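Local coordinates for protein TRAP dicarboxylate transporter, DctP subunit (Ochrobactrum anthropi, PDB 4P47) that probably captures a small organic acid in the periplasm and delivers it to the membrane subunits of a TRAP transporter, at residues K103-N115 and R305-I319. Residues are numbered along the deposited sequence; the frame is centred on the assembly and turned at random.
Sequences KAFEAVDLPFLFN and RDAVKPIIDKFTAEI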
loop_
_atom_site.group_PDB
_atom_site.type_symbol
_atom_site.label_atom_id
_atom_site.label_comp_id
_atom_site.label_asym_id
_atom_site.label_seq_id
_atom_site.Cartn_x
_atom_site.Cartn_y
_atom_site.Cartn_z
ATOM N N LYS A 103 1.481 -16.375 -3.353
ATOM C CA LYS A 103 2.393 -16.083 -2.251
ATOM C C LYS A 103 3.473 -15.051 -2.564
ATOM O O LYS A 103 3.934 -14.337 -1.656
ATOM C CB LYS A 103 3.064 -17.379 -1.782
ATOM C CG LYS A 103 2.399 -17.973 -0.579
ATOM C CD LYS A 103 2.628 -17.109 0.656
ATOM C CE LYS A 103 1.548 -17.355 1.685
ATOM N NZ LYS A 103 1.198 -18.801 1.799
ATOM N N ALA A 104 3.880 -14.969 -3.824
ATOM C CA ALA A 104 4.907 -14.020 -4.212
ATOM C C ALA A 104 4.509 -12.587 -3.840
ATOM O O ALA A 104 5.401 -11.772 -3.615
ATOM C CB ALA A 104 5.215 -14.144 -5.700
ATOM N N PHE A 105 3.211 -12.287 -3.809
ATOM C CA PHE A 105 2.777 -10.939 -3.459
ATOM C C PHE A 105 3.152 -10.543 -2.028
ATOM O O PHE A 105 3.134 -9.354 -1.711
ATOM C CB PHE A 105 1.286 -10.760 -3.703
ATOM C CG PHE A 105 0.956 -10.380 -5.114
ATOM C CD1 PHE A 105 0.763 -11.353 -6.088
ATOM C CD2 PHE A 105 0.855 -9.062 -5.477
ATOM C CE1 PHE A 105 0.466 -11.003 -7.395
ATOM C CE2 PHE A 105 0.556 -8.716 -6.797
ATOM C CZ PHE A 105 0.362 -9.698 -7.748
ATOM N N GLU A 106 3.516 -11.482 -1.164
ATOM C CA GLU A 106 4.023 -11.118 0.157
ATOM C C GLU A 106 5.262 -10.258 0.063
ATOM O O GLU A 106 5.573 -9.507 0.998
ATOM C CB GLU A 106 4.289 -12.384 0.962
ATOM C CG GLU A 106 4.747 -12.186 2.380
ATOM C CD GLU A 106 4.813 -13.496 3.126
ATOM O OE1 GLU A 106 5.697 -14.324 2.790
ATOM O OE2 GLU A 106 3.988 -13.701 4.026
ATOM N N ALA A 107 5.942 -10.304 -1.079
ATOM C CA ALA A 107 7.122 -9.471 -1.260
ATOM C C ALA A 107 6.803 -7.975 -1.067
ATOM O O ALA A 107 7.656 -7.216 -0.615
ATOM C CB ALA A 107 7.775 -9.705 -2.642
ATOM N N VAL A 108 5.597 -7.531 -1.418
ATOM C CA VAL A 108 5.308 -6.094 -1.316
ATOM C C VAL A 108 5.158 -5.633 0.125
ATOM O O VAL A 108 5.193 -4.440 0.392
ATOM C CB VAL A 108 4.066 -5.649 -2.124
ATOM C CG1 VAL A 108 4.176 -6.079 -3.587
ATOM C CG2 VAL A 108 2.759 -6.121 -1.511
ATOM N N ASP A 109 5.001 -6.566 1.051
ATOM C CA ASP A 109 4.946 -6.251 2.474
ATOM C C ASP A 109 6.321 -6.273 3.168
ATOM O O ASP A 109 6.411 -5.980 4.354
ATOM C CB ASP A 109 4.024 -7.236 3.190
ATOM C CG ASP A 109 2.546 -6.979 2.927
ATOM O OD1 ASP A 109 2.164 -5.841 2.582
ATOM O OD2 ASP A 109 1.752 -7.907 3.140
ATOM N N LEU A 110 7.392 -6.629 2.465
ATOM C CA LEU A 110 8.706 -6.703 3.109
ATOM C C LEU A 110 9.150 -5.318 3.565
ATOM O O LEU A 110 8.807 -4.314 2.960
ATOM C CB LEU A 110 9.744 -7.333 2.152
ATOM C CG LEU A 110 9.490 -8.800 1.781
ATOM C CD1 LEU A 110 10.434 -9.234 0.664
ATOM C CD2 LEU A 110 9.616 -9.745 2.978
ATOM N N PRO A 111 9.907 -5.272 4.657
ATOM C CA PRO A 111 10.236 -3.953 5.222
ATOM C C PRO A 111 11.322 -3.116 4.556
ATOM O O PRO A 111 12.299 -3.617 3.973
ATOM C CB PRO A 111 10.622 -4.265 6.675
ATOM C CG PRO A 111 10.923 -5.715 6.715
ATOM C CD PRO A 111 10.222 -6.392 5.552
ATOM N N PHE A 112 11.141 -1.805 4.688
ATOM C CA PHE A 112 12.122 -0.806 4.282
ATOM C C PHE A 112 12.549 -0.911 2.813
ATOM O O PHE A 112 13.696 -0.604 2.463
ATOM C CB PHE A 112 13.358 -0.852 5.204
ATOM C CG PHE A 112 13.034 -0.681 6.664
ATOM C CD1 PHE A 112 12.606 0.543 7.165
ATOM C CD2 PHE A 112 13.151 -1.741 7.548
ATOM C CE1 PHE A 112 12.313 0.695 8.502
ATOM C CE2 PHE A 112 12.864 -1.579 8.894
ATOM C CZ PHE A 112 12.433 -0.350 9.367
ATOM N N LEU A 113 11.630 -1.292 1.930
ATOM C CA LEU A 113 11.955 -1.380 0.498
ATOM C C LEU A 113 12.247 -0.002 -0.098
ATOM O O LEU A 113 13.249 0.173 -0.790
ATOM C CB LEU A 113 10.805 -2.018 -0.300
ATOM C CG LEU A 113 10.397 -3.427 0.141
ATOM C CD1 LEU A 113 9.277 -3.966 -0.741
ATOM C CD2 LEU A 113 11.570 -4.409 0.133
ATOM N N PHE A 114 11.360 0.968 0.145
ATOM C CA PHE A 114 11.420 2.252 -0.536
ATOM C C PHE A 114 11.510 3.403 0.441
ATOM O O PHE A 114 10.898 3.357 1.519
ATOM C CB PHE A 114 10.168 2.455 -1.408
ATOM C CG PHE A 114 9.780 1.259 -2.207
ATOM C CD1 PHE A 114 10.653 0.711 -3.133
ATOM C CD2 PHE A 114 8.516 0.699 -2.074
ATOM C CE1 PHE A 114 10.291 -0.394 -3.867
ATOM C CE2 PHE A 114 8.145 -0.398 -2.815
ATOM C CZ PHE A 114 9.042 -0.949 -3.721
ATOM N N ASN A 115 12.224 4.455 0.046
ATOM C CA ASN A 115 12.337 5.653 0.869
ATOM C C ASN A 115 11.465 6.809 0.359
ATOM O O ASN A 115 11.316 7.829 1.031
ATOM C CB ASN A 115 13.813 6.074 0.982
ATOM C CG ASN A 115 14.685 5.003 1.662
ATOM O OD1 ASN A 115 14.303 3.831 1.751
ATOM N ND2 ASN A 115 15.863 5.409 2.140
ATOM N N ARG A 305 17.016 -1.738 8.571
ATOM C CA ARG A 305 16.889 -2.797 7.591
ATOM C C ARG A 305 17.862 -3.941 7.890
ATOM O O ARG A 305 17.488 -5.114 7.882
ATOM C CB ARG A 305 17.152 -2.245 6.198
ATOM C CG ARG A 305 16.909 -3.258 5.086
ATOM C CD ARG A 305 17.336 -2.712 3.710
ATOM N NE ARG A 305 16.603 -1.515 3.339
ATOM C CZ ARG A 305 17.106 -0.288 3.239
ATOM N NH1 ARG A 305 18.391 -0.045 3.447
ATOM N NH2 ARG A 305 16.306 0.703 2.897
ATOM N N ASP A 306 19.112 -3.599 8.176
ATOM C CA ASP A 306 20.136 -4.615 8.429
ATOM C C ASP A 306 19.845 -5.370 9.725
ATOM O O ASP A 306 20.087 -6.571 9.818
ATOM C CB ASP A 306 21.539 -4.000 8.463
ATOM C CG ASP A 306 22.010 -3.524 7.084
ATOM O OD1 ASP A 306 21.382 -3.882 6.072
ATOM O OD2 ASP A 306 23.016 -2.792 7.029
ATOM N N ALA A 307 19.304 -4.685 10.726
ATOM C CA ALA A 307 18.995 -5.322 11.994
ATOM C C ALA A 307 17.873 -6.340 11.862
ATOM O O ALA A 307 17.838 -7.328 12.591
ATOM C CB ALA A 307 18.652 -4.277 13.058
ATOM N N VAL A 308 16.958 -6.125 10.924
ATOM C CA VAL A 308 15.832 -7.029 10.798
ATOM C C VAL A 308 16.022 -8.068 9.693
ATOM O O VAL A 308 15.309 -9.068 9.649
ATOM C CB VAL A 308 14.466 -6.284 10.633
ATOM C CG1 VAL A 308 14.275 -5.299 11.785
ATOM C CG2 VAL A 308 14.352 -5.577 9.301
ATOM N N LYS A 309 17.022 -7.879 8.837
ATOM C CA LYS A 309 17.206 -8.768 7.704
ATOM C C LYS A 309 17.276 -10.258 8.065
ATOM O O LYS A 309 16.661 -11.075 7.384
ATOM C CB LYS A 309 18.470 -8.388 6.934
ATOM C CG LYS A 309 18.672 -9.271 5.710
ATOM C CD LYS A 309 19.859 -8.842 4.868
ATOM C CE LYS A 309 19.900 -9.601 3.540
ATOM N NZ LYS A 309 20.067 -11.075 3.737
ATOM N N PRO A 310 18.052 -10.631 9.097
ATOM C CA PRO A 310 18.126 -12.080 9.357
ATOM C C PRO A 310 16.773 -12.710 9.723
ATOM O O PRO A 310 16.564 -13.902 9.483
ATOM C CB PRO A 310 19.110 -12.191 10.530
ATOM C CG PRO A 310 19.910 -10.909 10.490
ATOM C CD PRO A 310 18.945 -9.859 9.976
ATOM N N ILE A 311 15.870 -11.916 10.286
ATOM C CA ILE A 311 14.526 -12.379 10.599
ATOM C C ILE A 311 13.698 -12.432 9.314
ATOM O O ILE A 311 13.060 -13.437 9.015
ATOM C CB ILE A 311 13.850 -11.460 11.648
ATOM C CG1 ILE A 311 14.478 -11.660 13.031
ATOM C CG2 ILE A 311 12.363 -11.747 11.745
ATOM C CD1 ILE A 311 15.785 -10.911 13.249
ATOM N N ILE A 312 13.730 -11.345 8.553
ATOM C CA ILE A 312 12.933 -11.203 7.339
ATOM C C ILE A 312 13.331 -12.211 6.266
ATOM O O ILE A 312 12.505 -12.604 5.466
ATOM C CB ILE A 312 13.029 -9.742 6.804
ATOM C CG1 ILE A 312 12.497 -8.759 7.855
ATOM C CG2 ILE A 312 12.298 -9.601 5.473
ATOM C CD1 ILE A 312 11.092 -9.058 8.346
ATOM N N ASP A 313 14.588 -12.676 6.291
ATOM C CA ASP A 313 15.050 -13.663 5.320
ATOM C C ASP A 313 14.232 -14.960 5.377
ATOM O O ASP A 313 14.233 -15.737 4.426
ATOM C CB ASP A 313 16.540 -14.000 5.537
ATOM C CG ASP A 313 17.484 -12.949 4.951
ATOM O OD1 ASP A 313 17.094 -12.151 4.068
ATOM O OD2 ASP A 313 18.649 -12.934 5.407
ATOM N N LYS A 314 13.524 -15.199 6.476
ATOM C CA LYS A 314 12.734 -16.419 6.632
ATOM C C LYS A 314 11.571 -16.515 5.649
ATOM O O LYS A 314 11.068 -17.604 5.394
ATOM C CB LYS A 314 12.175 -16.512 8.060
ATOM C CG LYS A 314 10.938 -15.612 8.345
ATOM C CD LYS A 314 10.351 -15.849 9.731
ATOM C CE LYS A 314 11.348 -15.494 10.839
ATOM N NZ LYS A 314 10.795 -15.710 12.220
ATOM N N PHE A 315 11.136 -15.386 5.112
ATOM C CA PHE A 315 10.031 -15.386 4.146
ATOM C C PHE A 315 10.461 -15.661 2.710
ATOM O O PHE A 315 9.617 -15.844 1.821
ATOM C CB PHE A 315 9.272 -14.061 4.199
ATOM C CG PHE A 315 8.701 -13.776 5.549
ATOM C CD1 PHE A 315 7.630 -14.511 6.023
ATOM C CD2 PHE A 315 9.265 -12.817 6.369
ATOM C CE1 PHE A 315 7.124 -14.279 7.299
ATOM C CE2 PHE A 315 8.756 -12.584 7.651
ATOM C CZ PHE A 315 7.691 -13.313 8.102
ATOM N N THR A 316 11.768 -15.674 2.464
ATOM C CA THR A 316 12.251 -15.789 1.097
ATOM C C THR A 316 11.856 -17.125 0.480
ATOM O O THR A 316 11.509 -17.167 -0.711
ATOM C CB THR A 316 13.748 -15.582 1.038
ATOM O OG1 THR A 316 14.025 -14.221 1.352
ATOM C CG2 THR A 316 14.335 -15.945 -0.355
ATOM N N ALA A 317 11.851 -18.203 1.259
ATOM C CA ALA A 317 11.582 -19.525 0.690
ATOM C C ALA A 317 10.163 -19.551 0.146
ATOM O O ALA A 317 9.937 -20.052 -0.948
ATOM C CB ALA A 317 11.792 -20.623 1.733
ATOM N N GLU A 318 9.205 -18.971 0.867
ATOM C CA GLU A 318 7.813 -19.071 0.403
ATOM C C GLU A 318 7.488 -18.052 -0.685
ATOM O O GLU A 318 6.713 -18.340 -1.591
ATOM C CB GLU A 318 6.812 -18.979 1.560
ATOM C CG GLU A 318 6.734 -17.619 2.210
ATOM C CD GLU A 318 5.759 -17.588 3.377
ATOM O OE1 GLU A 318 5.218 -18.653 3.730
ATOM O OE2 GLU A 318 5.528 -16.500 3.945
ATOM N N ILE A 319 8.107 -16.878 -0.620
ATOM C CA ILE A 319 7.966 -15.884 -1.679
ATOM C C ILE A 319 8.605 -16.407 -2.973
ATOM O O ILE A 319 8.033 -16.283 -4.065
ATOM C CB ILE A 319 8.609 -14.535 -1.272
ATOM C CG1 ILE A 319 7.785 -13.879 -0.156
ATOM C CG2 ILE A 319 8.690 -13.608 -2.473
ATOM C CD1 ILE A 319 8.465 -12.704 0.544
HETATM O O HOH W 1 14.529 -3.287 2.153
HETATM O O HOH W 2 18.330 3.349 3.146
#
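Arg305 turns the NE and NH2 flank of its guanidinium to Phe112 O, and both nitrogens donate to that oxygen. NH2 lies 3.0 Å from Phe112 O, in the carbonyl plane, and makes the straighter bond. NE lies 3.2 Å from Phe112 O but sits above that plane. The bend at chi3 (-61°) turns the guanidinium so that the oxygen meets it edge-on. Water 1 shares the single NE hydrogen with Phe112 O and donates to Pro111 O. The Asn115 amide lies nearly coplanar with the guanidinium, at its edge. The Phe112 ring passes beside the Arg305 backbone, with Val308 CG2 at its edge.

Next along, Pro111 CG presses against the CG1-CD1 branch of Ile312, 3.6 Å from Ile312 CG1. Leu110 runs past Ile312 in the opposite direction and brings CD2 to 3.7 Å from Ile312 CG2. In this periplasmic-binding-protein fold, the contact packs the loop after strand 90-94 against helices 298-312 and 316-319. Helix 321-336 also contributes, with Val324 on Ile319 and Arg335 hydrogen-bonded to Leu113 O.

At the far end, Ile319 CD1 points at Leu110 CD1, 4.0 Å away. With chi1 at -177°, Glu106 swings away from its own backbone nitrogen, and its straight chain carries OE1 across to Glu318 at about a right angle. Glu106 OE1 and Glu318 OE2 are 2.5 Å apart, so one acid is probably protonated.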